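Long-range contacts in choline binding protein PCPA (Streptococcus pneumoniae, PDB 4CP6), which is a pneumococcal surface antigen of the choline-binding family, probably held on the cell wall through choline, with a leucine-rich repeat region: residues E75-F81 with K106-F112; Y152-F158 with L177-F183; S159-K165 with A184-L189. The contacts are given in a common frame with arbitrary orientation. Where two conformers were deposited one is given. Residues are numbered along the deposited sequence.

Contact 1: residues E75-F81 with K106-F112; sequences EVASQAF and KIQKKGF
Segments 75-81 and 106-112 run parallel; the end of strand 69-76 and the short strand 106-107 each lead into a type II turn. E75 pairs with K106 (CA-CA 4.9 Å) and V76 with I107 (4.8 Å). V76 N donates to K106 O (3.0 Å), and Q108 N to V76 O (2.9 Å). The turns A77-A80 and Q108-G111 then nest. S78 OG reaches K109 O (2.8 Å), Q79 N bonds K110 O (3.0 Å) and F81 N bonds G111 O (2.8 Å). G111 lets the turns close up, with its CA 3.6 Å from A77 O. A CB there would clash with I107 CG2 and press on V76 CG1. On the buried face, V76 (chi1 t) sets CG1 3.9 Å from F112 CE1. F81 and F112, both chi1 m, lie obliquely, with centroids 5.7 Å apart and planes at 31°. F112 continues the row by stacking on F136. On the face of E75 and K106, water 1 lies 2.6 Å from E75 OE1 and forms a weak bond to K106 NZ (3.0 Å). Stacked coils with a buried phenylalanine row are typical of a leucine-rich repeat solenoid, here near its N-terminal end.

Contact 2: residues Y152-F158 with L177-F183; sequences YIGTSAF and LISHEAF
Two successive coils of the BspA-type leucine-rich repeat solenoid meet here, in parallel register. Y152 pairs with L177 (CA-CA 5.1 Å) and I153 with I178 (4.8 Å). Type II turns follow at G154-A157 and S179-A182. The strand ladder uses both polar atoms of I153: its N donates to L177 O (3.0 Å), and its O accepts from S179 N (2.9 Å). S156 N donates to H180 O (2.9 Å) and F158 N to A182 O (3.0 Å). Each turn closes on itself, A157 N to G154 O and A182 N to S179 O, both 3.2 Å. Backbone hydrogen bonds to the previous coil join Y152 to E129 and I131, G154 to I131, T155 to R134 and A157 to F136, while D133 OD1 accepts from T155 N. Inside, I153 places CG2 3.9 Å from A182 CB, and F158 CD2 lies 3.9 Å from F183 CE1. Outside, Y152 (chi1 t) brings CE1 within 3.5 Å of L177 CD2. Water 4 links S156 OG and E181 OE1, 2.7 Å from each. S179 (chi1 t) hydrogen-bonds through OG to T155 OG1 (2.8 Å), and water 3 lies 2.9 Å from S179 OG while donating to Y152 OH at 2.8 Å.

Contact 3: residues S159-K165 with A184-L189; sequences SFSQKLK and ANLSNL
Neither segment 159-165 nor 184-189 has regular secondary structure, yet they run side by side (CA-CA 4.7 Å at S159-A184), the pairing shifting by one residue before K165-L189 (4.4 Å). F160 and N185 both have positive phi (68° and 58°). F160 N donates to A184 O (3.0 Å). N185 (chi1 m, chi2 -74°) has its CA-CB bond directed toward 159-165, and its ND2 donates to S159 OG (3.0 Å; S159 chi1 t). F160 has an off-rotamer chi1 of -105°. N185 CB lies 3.5 Å from the F160 ring centroid and 15° off the normal, a CH-pi contact. F160 also stacks on F138. L186 (m,t) extends CD2 to 3.4 Å from S161 O. S161 centres an inverse gamma turn and starts a type I turn to L164. L164 and L189 share the t,p rotamer on the buried side. Q162 (chi1 m, chi2 t) donates through NE2 to water 6 (2.8 Å), which donates to N185 O (2.8 Å). Water 5 donates to S161 O (2.9 Å) and L164 O (2.7 Å) and accepts from N188 N (2.9 Å). Irregular loops stacked coil on coil, with leucines inward and waters between backbones, fit the leucine-rich repeat solenoid.

In the fold
All three contacts join coils of one solenoid. Contacts 1 and 2 lie on the same curved sheet, with centres about 15 Å apart and nearest atoms about 7 Å apart; strand 130-131 stands between strands 106-107 and 152-153. The row of phenylalanines bridges them, since F136 meets both F112 and F158. Contact 3 continues the two coils of contact 2 directly along the chain, so their segments alternate. Their centres lie about 13 Å apart, and F158 O is 3.4 Å from L186 CD2. Contact 3 then leads to strands 166-169 and 191-194. Its centre is about 20 Å from that of contact 1.

Contact 1: residues E75-F81 with K106-F112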
loop_
_atom_site.group_PDB
_atom_site.type_symbol
_atom_site.label_atom_id
_atom_site.label_comp_id
_atom_site.label_asym_id
_atom_site.label_seq_id
_atom_site.Cartn_x
_atom_site.Cartn_y
_atom_site.Cartn_z
ATOM N N GLU A 75 0.603 -28.298 3.384
ATOM C CA GLU A 75 1.078 -27.006 2.890
ATOM C C GLU A 75 1.099 -26.934 1.397
ATOM O O GLU A 75 1.332 -27.947 0.722
ATOM C CB GLU A 75 2.497 -26.707 3.422
ATOM C CG GLU A 75 2.598 -26.785 4.940
ATOM C CD GLU A 75 3.848 -26.212 5.560
ATOM O OE1 GLU A 75 4.620 -25.548 4.833
ATOM O OE2 GLU A 75 4.066 -26.447 6.771
ATOM N N VAL A 76 0.870 -25.727 0.862
ATOM C CA VAL A 76 1.083 -25.436 -0.546
ATOM C C VAL A 76 2.502 -24.853 -0.620
ATOM O O VAL A 76 2.775 -23.802 -0.006
ATOM C CB VAL A 76 0.039 -24.476 -1.139
ATOM C CG1 VAL A 76 0.429 -24.067 -2.553
ATOM C CG2 VAL A 76 -1.353 -25.122 -1.126
ATOM N N ALA A 77 3.412 -25.541 -1.340
ATOM C CA ALA A 77 4.789 -25.078 -1.431
ATOM C C ALA A 77 4.914 -23.794 -2.246
ATOM O O ALA A 77 4.108 -23.535 -3.145
ATOM C CB ALA A 77 5.650 -26.155 -2.065
ATOM N N SER A 78 6.004 -23.034 -2.019
ATOM C CA SER A 78 6.266 -21.871 -2.837
ATOM C C SER A 78 6.277 -22.295 -4.320
ATOM O O SER A 78 6.844 -23.350 -4.677
ATOM C CB SER A 78 7.623 -21.272 -2.504
ATOM O OG SER A 78 7.585 -20.823 -1.164
ATOM N N GLN A 79 5.673 -21.470 -5.193
ATOM C CA GLN A 79 5.587 -21.677 -6.642
ATOM C C GLN A 79 4.699 -22.843 -7.061
ATOM O O GLN A 79 4.476 -22.985 -8.254
ATOM C CB GLN A 79 7.001 -21.872 -7.276
ATOM C CG GLN A 79 8.083 -20.876 -6.818
ATOM C CD GLN A 79 7.833 -19.453 -7.251
ATOM O OE1 GLN A 79 7.065 -19.179 -8.184
ATOM N NE2 GLN A 79 8.419 -18.510 -6.542
ATOM N N ALA A 80 4.151 -23.647 -6.122
ATOM C CA ALA A 80 3.422 -24.856 -6.553
ATOM C C ALA A 80 2.306 -24.598 -7.542
ATOM O O ALA A 80 2.177 -25.330 -8.538
ATOM C CB ALA A 80 2.894 -25.617 -5.350
ATOM N N PHE A 81 1.490 -23.571 -7.283
ATOM C CA PHE A 81 0.398 -23.248 -8.183
ATOM C C PHE A 81 0.592 -21.871 -8.802
ATOM O O PHE A 81 -0.361 -21.135 -9.087
ATOM C CB PHE A 81 -0.968 -23.463 -7.528
ATOM C CG PHE A 81 -1.134 -24.913 -7.149
ATOM C CD1 PHE A 81 -1.268 -25.902 -8.136
ATOM C CD2 PHE A 81 -1.106 -25.309 -5.825
ATOM C CE1 PHE A 81 -1.383 -27.248 -7.794
ATOM C CE2 PHE A 81 -1.202 -26.666 -5.483
ATOM C CZ PHE A 81 -1.336 -27.629 -6.471
ATOM N N LYS A 106 -0.965 -24.073 5.678
ATOM C CA LYS A 106 -0.139 -22.942 5.280
ATOM C C LYS A 106 -0.023 -22.887 3.790
ATOM O O LYS A 106 0.149 -23.925 3.147
ATOM C CB LYS A 106 1.261 -23.078 5.899
ATOM C CG LYS A 106 2.181 -21.894 5.608
ATOM C CD LYS A 106 3.252 -21.693 6.663
ATOM C CE LYS A 106 4.337 -22.734 6.610
ATOM N NZ LYS A 106 5.512 -22.366 7.451
ATOM N N ILE A 107 -0.071 -21.693 3.234
ATOM C CA ILE A 107 0.241 -21.402 1.837
ATOM C C ILE A 107 1.564 -20.653 1.907
ATOM O O ILE A 107 1.638 -19.554 2.478
ATOM C CB ILE A 107 -0.855 -20.609 1.106
ATOM C CG1 ILE A 107 -2.133 -21.482 0.963
ATOM C CG2 ILE A 107 -0.311 -20.177 -0.282
ATOM C CD1 ILE A 107 -3.425 -20.689 0.558
ATOM N N GLN A 108 2.631 -21.277 1.438
ATOM C CA GLN A 108 3.965 -20.689 1.452
ATOM C C GLN A 108 4.066 -19.491 0.501
ATOM O O GLN A 108 3.182 -19.255 -0.335
ATOM C CB GLN A 108 5.013 -21.746 1.082
ATOM C CG GLN A 108 5.159 -22.818 2.166
ATOM C CD GLN A 108 6.045 -23.971 1.762
ATOM O OE1 GLN A 108 5.958 -25.097 2.332
ATOM N NE2 GLN A 108 6.896 -23.740 0.783
ATOM N N LYS A 109 5.176 -18.745 0.612
ATOM C CA LYS A 109 5.364 -17.551 -0.218
ATOM C C LYS A 109 5.218 -17.883 -1.692
ATOM O O LYS A 109 5.723 -18.921 -2.147
ATOM C CB LYS A 109 6.724 -16.866 0.030
ATOM C CG LYS A 109 7.927 -17.765 -0.104
ATOM C CD LYS A 109 9.201 -17.034 0.316
ATOM C CE LYS A 109 10.389 -17.892 -0.030
ATOM N NZ LYS A 109 11.664 -17.131 0.053
ATOM N N LYS A 110 4.487 -17.047 -2.431
ATOM C CA LYS A 110 4.303 -17.246 -3.875
ATOM C C LYS A 110 3.676 -18.598 -4.216
ATOM O O LYS A 110 3.824 -19.071 -5.353
ATOM C CB LYS A 110 5.644 -17.029 -4.611
ATOM C CG LYS A 110 6.046 -15.553 -4.564
ATOM C CD LYS A 110 7.214 -15.214 -5.428
ATOM C CE LYS A 110 7.303 -13.707 -5.476
ATOM N NZ LYS A 110 8.346 -13.273 -6.457
ATOM N N GLY A 111 2.893 -19.182 -3.295
ATOM C CA GLY A 111 2.263 -20.473 -3.611
ATOM C C GLY A 111 1.344 -20.410 -4.816
ATOM O O GLY A 111 1.203 -21.412 -5.528
ATOM N N PHE A 112 0.701 -19.249 -5.070
ATOM C CA PHE A 112 -0.234 -19.043 -6.176
ATOM C C PHE A 112 0.142 -17.784 -6.953
ATOM O O PHE A 112 -0.726 -17.111 -7.513
ATOM C CB PHE A 112 -1.679 -18.940 -5.656
ATOM C CG PHE A 112 -2.227 -20.201 -5.027
ATOM C CD1 PHE A 112 -1.964 -20.510 -3.698
ATOM C CD2 PHE A 112 -3.054 -21.052 -5.750
ATOM C CE1 PHE A 112 -2.529 -21.639 -3.098
ATOM C CE2 PHE A 112 -3.579 -22.196 -5.171
ATOM C CZ PHE A 112 -3.311 -22.494 -3.853
HETATM O O HOH W 1 6.838 -24.328 5.560
HETATM O O HOH W 2 9.599 -16.004 -7.593
#

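Contact 2: residues Y152-F158 with L177-F183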
loop_
_atom_site.group_PDB
_atom_site.type_symbol
_atom_site.label_atom_id
_atom_site.label_comp_id
_atom_site.label_asym_id
_atom_site.label_seq_id
_atom_site.Cartn_x
_atom_site.Cartn_y
_atom_site.Cartn_z
ATOM N N TYR A 152 -3.099 -15.004 9.754
ATOM C CA TYR A 152 -2.030 -14.154 9.282
ATOM C C TYR A 152 -2.067 -14.055 7.770
ATOM O O TYR A 152 -2.121 -15.074 7.083
ATOM C CB TYR A 152 -0.701 -14.843 9.685
ATOM C CG TYR A 152 0.538 -14.131 9.190
ATOM C CD1 TYR A 152 1.094 -13.079 9.910
ATOM C CD2 TYR A 152 1.162 -14.512 8.002
ATOM C CE1 TYR A 152 2.208 -12.395 9.439
ATOM C CE2 TYR A 152 2.275 -13.834 7.521
ATOM C CZ TYR A 152 2.792 -12.777 8.248
ATOM O OH TYR A 152 3.877 -12.120 7.740
ATOM N N ILE A 153 -1.968 -12.828 7.245
ATOM C CA ILE A 153 -1.825 -12.576 5.803
ATOM C C ILE A 153 -0.493 -11.865 5.612
ATOM O O ILE A 153 -0.284 -10.803 6.211
ATOM C CB ILE A 153 -2.985 -11.739 5.248
ATOM C CG1 ILE A 153 -4.300 -12.539 5.326
ATOM C CG2 ILE A 153 -2.664 -11.241 3.808
ATOM C CD1 ILE A 153 -5.526 -11.729 4.881
ATOM N N GLY A 154 0.397 -12.460 4.823
ATOM C CA GLY A 154 1.733 -11.947 4.577
ATOM C C GLY A 154 1.850 -10.748 3.656
ATOM O O GLY A 154 0.872 -10.270 3.093
ATOM N N THR A 155 3.099 -10.249 3.550
ATOM C CA THR A 155 3.427 -9.055 2.797
ATOM C C THR A 155 3.016 -9.205 1.353
ATOM O O THR A 155 3.306 -10.218 0.725
ATOM C CB THR A 155 4.899 -8.779 2.933
ATOM O OG1 THR A 155 5.140 -8.475 4.316
ATOM C CG2 THR A 155 5.372 -7.611 2.062
ATOM N N SER A 156 2.323 -8.189 0.823
ATOM C CA SER A 156 1.953 -8.152 -0.589
ATOM C C SER A 156 1.171 -9.400 -1.011
ATOM O O SER A 156 1.201 -9.772 -2.197
ATOM C CB SER A 156 3.209 -7.974 -1.447
ATOM O OG SER A 156 3.753 -6.685 -1.195
ATOM N N ALA A 157 0.435 -10.027 -0.072
ATOM C CA ALA A 157 -0.232 -11.291 -0.421
ATOM C C ALA A 157 -1.164 -11.231 -1.606
ATOM O O ALA A 157 -1.199 -12.196 -2.375
ATOM C CB ALA A 157 -0.980 -11.865 0.785
ATOM N N PHE A 158 -1.919 -10.147 -1.791
ATOM C CA PHE A 158 -2.842 -10.052 -2.929
ATOM C C PHE A 158 -2.463 -8.917 -3.855
ATOM O O PHE A 158 -3.230 -8.587 -4.752
ATOM C CB PHE A 158 -4.310 -9.869 -2.447
ATOM C CG PHE A 158 -4.819 -11.061 -1.683
ATOM C CD1 PHE A 158 -5.356 -12.157 -2.353
ATOM C CD2 PHE A 158 -4.691 -11.130 -0.298
ATOM C CE1 PHE A 158 -5.791 -13.288 -1.654
ATOM C CE2 PHE A 158 -5.116 -12.271 0.406
ATOM C CZ PHE A 158 -5.645 -13.351 -0.286
ATOM N N LEU A 177 -3.485 -10.383 11.932
ATOM C CA LEU A 177 -2.449 -9.536 11.356
ATOM C C LEU A 177 -2.546 -9.562 9.848
ATOM O O LEU A 177 -2.603 -10.647 9.249
ATOM C CB LEU A 177 -1.076 -10.013 11.849
ATOM C CG LEU A 177 0.132 -9.108 11.467
ATOM C CD1 LEU A 177 1.305 -9.399 12.374
ATOM C CD2 LEU A 177 0.589 -9.334 10.025
ATOM N N ILE A 178 -2.529 -8.377 9.230
ATOM C CA ILE A 178 -2.510 -8.235 7.764
ATOM C C ILE A 178 -1.267 -7.408 7.505
ATOM O O ILE A 178 -1.178 -6.262 7.965
ATOM C CB ILE A 178 -3.760 -7.571 7.170
ATOM C CG1 ILE A 178 -5.041 -8.237 7.688
ATOM C CG2 ILE A 178 -3.659 -7.627 5.647
ATOM C CD1 ILE A 178 -6.338 -7.583 7.152
ATOM N N SER A 179 -0.301 -7.978 6.779
ATOM C CA SER A 179 0.995 -7.368 6.570
ATOM C C SER A 179 1.047 -6.263 5.493
ATOM O O SER A 179 0.095 -6.009 4.752
ATOM C CB SER A 179 1.999 -8.471 6.274
ATOM O OG SER A 179 3.331 -8.011 6.392
ATOM N N HIS A 180 2.201 -5.623 5.428
ATOM C CA HIS A 180 2.574 -4.543 4.523
ATOM C C HIS A 180 2.083 -4.822 3.101
ATOM O O HIS A 180 2.338 -5.893 2.539
ATOM C CB HIS A 180 4.119 -4.465 4.538
ATOM C CG HIS A 180 4.804 -3.412 3.711
ATOM N ND1 HIS A 180 5.541 -3.739 2.578
ATOM C CD2 HIS A 180 4.963 -2.094 3.970
ATOM C CE1 HIS A 180 6.094 -2.595 2.168
ATOM N NE2 HIS A 180 5.789 -1.585 2.984
ATOM N N GLU A 181 1.391 -3.845 2.497
ATOM C CA GLU A 181 0.969 -3.883 1.091
ATOM C C GLU A 181 0.160 -5.107 0.704
ATOM O O GLU A 181 0.077 -5.417 -0.493
ATOM C CB GLU A 181 2.188 -3.727 0.153
ATOM C CG GLU A 181 2.907 -2.405 0.417
ATOM C CD GLU A 181 3.963 -1.964 -0.566
ATOM O OE1 GLU A 181 3.972 -2.502 -1.691
ATOM O OE2 GLU A 181 4.678 -0.979 -0.267
ATOM N N ALA A 182 -0.529 -5.738 1.661
ATOM C CA ALA A 182 -1.291 -6.950 1.293
ATOM C C ALA A 182 -2.370 -6.688 0.255
ATOM O O ALA A 182 -2.693 -7.598 -0.519
ATOM C CB ALA A 182 -1.891 -7.601 2.516
ATOM N N PHE A 183 -2.939 -5.468 0.263
ATOM C CA PHE A 183 -4.041 -5.107 -0.639
ATOM C C PHE A 183 -3.641 -3.947 -1.528
ATOM O O PHE A 183 -4.466 -3.068 -1.827
ATOM C CB PHE A 183 -5.296 -4.747 0.200
ATOM C CG PHE A 183 -5.734 -5.817 1.177
ATOM C CD1 PHE A 183 -5.856 -7.144 0.776
ATOM C CD2 PHE A 183 -6.033 -5.494 2.498
ATOM C CE1 PHE A 183 -6.216 -8.142 1.702
ATOM C CE2 PHE A 183 -6.446 -6.486 3.402
ATOM C CZ PHE A 183 -6.514 -7.796 3.001
HETATM O O HOH W 3 4.098 -9.488 8.708
HETATM O O HOH W 4 3.275 -4.778 -3.045
#

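Contact 3: residues S159-K165 with A184-L189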
loop_
_atom_site.group_PDB
_atom_site.type_symbol
_atom_site.label_atom_id
_atom_site.label_comp_id
_atom_site.label_asym_id
_atom_site.label_seq_id
_atom_site.Cartn_x
_atom_site.Cartn_y
_atom_site.Cartn_z
ATOM N N SER A 159 -1.279 -8.328 -3.661
ATOM C CA SER A 159 -0.848 -7.176 -4.425
ATOM C C SER A 159 -0.959 -7.442 -5.914
ATOM O O SER A 159 -0.541 -8.511 -6.398
ATOM C CB SER A 159 0.585 -6.818 -4.059
ATOM O OG SER A 159 1.032 -5.673 -4.774
ATOM N N PHE A 160 -1.473 -6.459 -6.653
ATOM C CA PHE A 160 -1.572 -6.514 -8.113
ATOM C C PHE A 160 -2.583 -7.553 -8.611
ATOM O O PHE A 160 -2.526 -7.948 -9.787
ATOM C CB PHE A 160 -0.187 -6.682 -8.763
ATOM C CG PHE A 160 0.330 -5.418 -9.396
ATOM C CD1 PHE A 160 -0.309 -4.864 -10.500
ATOM C CD2 PHE A 160 1.475 -4.803 -8.918
ATOM C CE1 PHE A 160 0.172 -3.683 -11.091
ATOM C CE2 PHE A 160 1.947 -3.621 -9.499
ATOM C CZ PHE A 160 1.308 -3.092 -10.598
ATOM N N SER A 161 -3.520 -7.973 -7.747
ATOM C CA SER A 161 -4.643 -8.812 -8.174
ATOM C C SER A 161 -5.693 -7.834 -8.740
ATOM O O SER A 161 -6.627 -7.426 -8.043
ATOM C CB SER A 161 -5.199 -9.632 -7.009
ATOM O OG SER A 161 -4.248 -10.592 -6.577
ATOM N N GLN A 162 -5.473 -7.413 -9.975
ATOM C CA GLN A 162 -6.231 -6.325 -10.585
ATOM C C GLN A 162 -7.691 -6.611 -10.841
ATOM O O GLN A 162 -8.438 -5.645 -10.970
ATOM C CB GLN A 162 -5.561 -5.857 -11.848
ATOM C CG GLN A 162 -4.273 -5.115 -11.531
ATOM C CD GLN A 162 -3.573 -4.637 -12.775
ATOM O OE1 GLN A 162 -3.454 -5.350 -13.787
ATOM N NE2 GLN A 162 -3.062 -3.429 -12.708
ATOM N N LYS A 163 -8.102 -7.888 -10.910
ATOM C CA LYS A 163 -9.498 -8.219 -11.159
ATOM C C LYS A 163 -10.233 -8.597 -9.872
ATOM O O LYS A 163 -11.421 -8.909 -9.918
ATOM C CB LYS A 163 -9.561 -9.402 -12.157
ATOM C CG LYS A 163 -9.063 -9.058 -13.591
ATOM C CD LYS A 163 -9.934 -7.996 -14.270
ATOM C CE LYS A 163 -9.391 -7.531 -15.603
ATOM N NZ LYS A 163 -10.037 -6.262 -16.034
ATOM N N LEU A 164 -9.536 -8.566 -8.721
ATOM C CA LEU A 164 -10.159 -8.955 -7.444
ATOM C C LEU A 164 -11.301 -7.986 -7.113
ATOM O O LEU A 164 -11.086 -6.784 -6.974
ATOM C CB LEU A 164 -9.088 -9.004 -6.339
ATOM C CG LEU A 164 -9.567 -9.402 -4.951
ATOM C CD1 LEU A 164 -10.160 -10.848 -4.925
ATOM C CD2 LEU A 164 -8.446 -9.238 -3.956
ATOM N N LYS A 165 -12.536 -8.516 -7.073
ATOM C CA LYS A 165 -13.702 -7.676 -6.848
ATOM C C LYS A 165 -14.387 -7.955 -5.516
ATOM O O LYS A 165 -15.101 -7.088 -5.020
ATOM C CB LYS A 165 -14.706 -7.705 -8.031
ATOM C CG LYS A 165 -15.426 -9.017 -8.300
ATOM C CD LYS A 165 -16.658 -8.766 -9.175
ATOM C CE LYS A 165 -17.649 -9.907 -9.137
ATOM N NZ LYS A 165 -18.906 -9.572 -9.865
ATOM N N ALA A 184 -2.371 -3.962 -1.968
ATOM C CA ALA A 184 -1.810 -2.906 -2.802
ATOM C C ALA A 184 -2.053 -3.181 -4.294
ATOM O O ALA A 184 -2.270 -4.330 -4.713
ATOM C CB ALA A 184 -0.313 -2.826 -2.538
ATOM N N ASN A 185 -2.013 -2.108 -5.104
ATOM C CA ASN A 185 -2.117 -2.209 -6.574
ATOM C C ASN A 185 -3.380 -2.884 -7.053
ATOM O O ASN A 185 -3.347 -3.602 -8.085
ATOM C CB ASN A 185 -0.877 -2.929 -7.176
ATOM C CG ASN A 185 0.401 -2.260 -6.767
ATOM O OD1 ASN A 185 0.727 -1.182 -7.273
ATOM N ND2 ASN A 185 1.112 -2.857 -5.795
ATOM N N LEU A 186 -4.493 -2.677 -6.330
ATOM C CA LEU A 186 -5.758 -3.256 -6.751
ATOM C C LEU A 186 -6.563 -2.282 -7.591
ATOM O O LEU A 186 -6.457 -1.074 -7.403
ATOM C CB LEU A 186 -6.589 -3.719 -5.569
ATOM C CG LEU A 186 -5.901 -4.699 -4.590
ATOM C CD1 LEU A 186 -6.829 -5.067 -3.398
ATOM C CD2 LEU A 186 -5.370 -5.957 -5.271
ATOM N N SER A 187 -7.418 -2.805 -8.485
ATOM C CA SER A 187 -8.140 -1.945 -9.424
ATOM C C SER A 187 -9.639 -2.177 -9.436
ATOM O O SER A 187 -10.347 -1.359 -10.035
ATOM C CB SER A 187 -7.636 -2.201 -10.848
ATOM O OG SER A 187 -6.241 -1.979 -10.960
ATOM N N ASN A 188 -10.140 -3.266 -8.829
ATOM C CA ASN A 188 -11.558 -3.597 -8.905
ATOM C C ASN A 188 -12.197 -3.926 -7.575
ATOM O O ASN A 188 -13.332 -4.424 -7.560
ATOM C CB ASN A 188 -11.766 -4.755 -9.903
ATOM C CG ASN A 188 -11.711 -4.256 -11.323
ATOM O OD1 ASN A 188 -10.709 -4.402 -12.017
ATOM N ND2 ASN A 188 -12.722 -3.514 -11.725
ATOM N N LEU A 189 -11.491 -3.666 -6.455
ATOM C CA LEU A 189 -12.027 -3.971 -5.127
ATOM C C LEU A 189 -12.670 -2.709 -4.533
ATOM O O LEU A 189 -11.978 -1.756 -4.187
ATOM C CB LEU A 189 -10.903 -4.445 -4.196
ATOM C CG LEU A 189 -11.386 -4.943 -2.801
ATOM C CD1 LEU A 189 -12.255 -6.216 -2.893
ATOM C CD2 LEU A 189 -10.216 -5.164 -1.871
HETATM O O HOH W 5 -8.733 -5.502 -7.586
HETATM O O HOH W 6 -2.812 -1.969 -10.327
HETATM O O HOH W 7 -15.901 -4.578 -5.553
#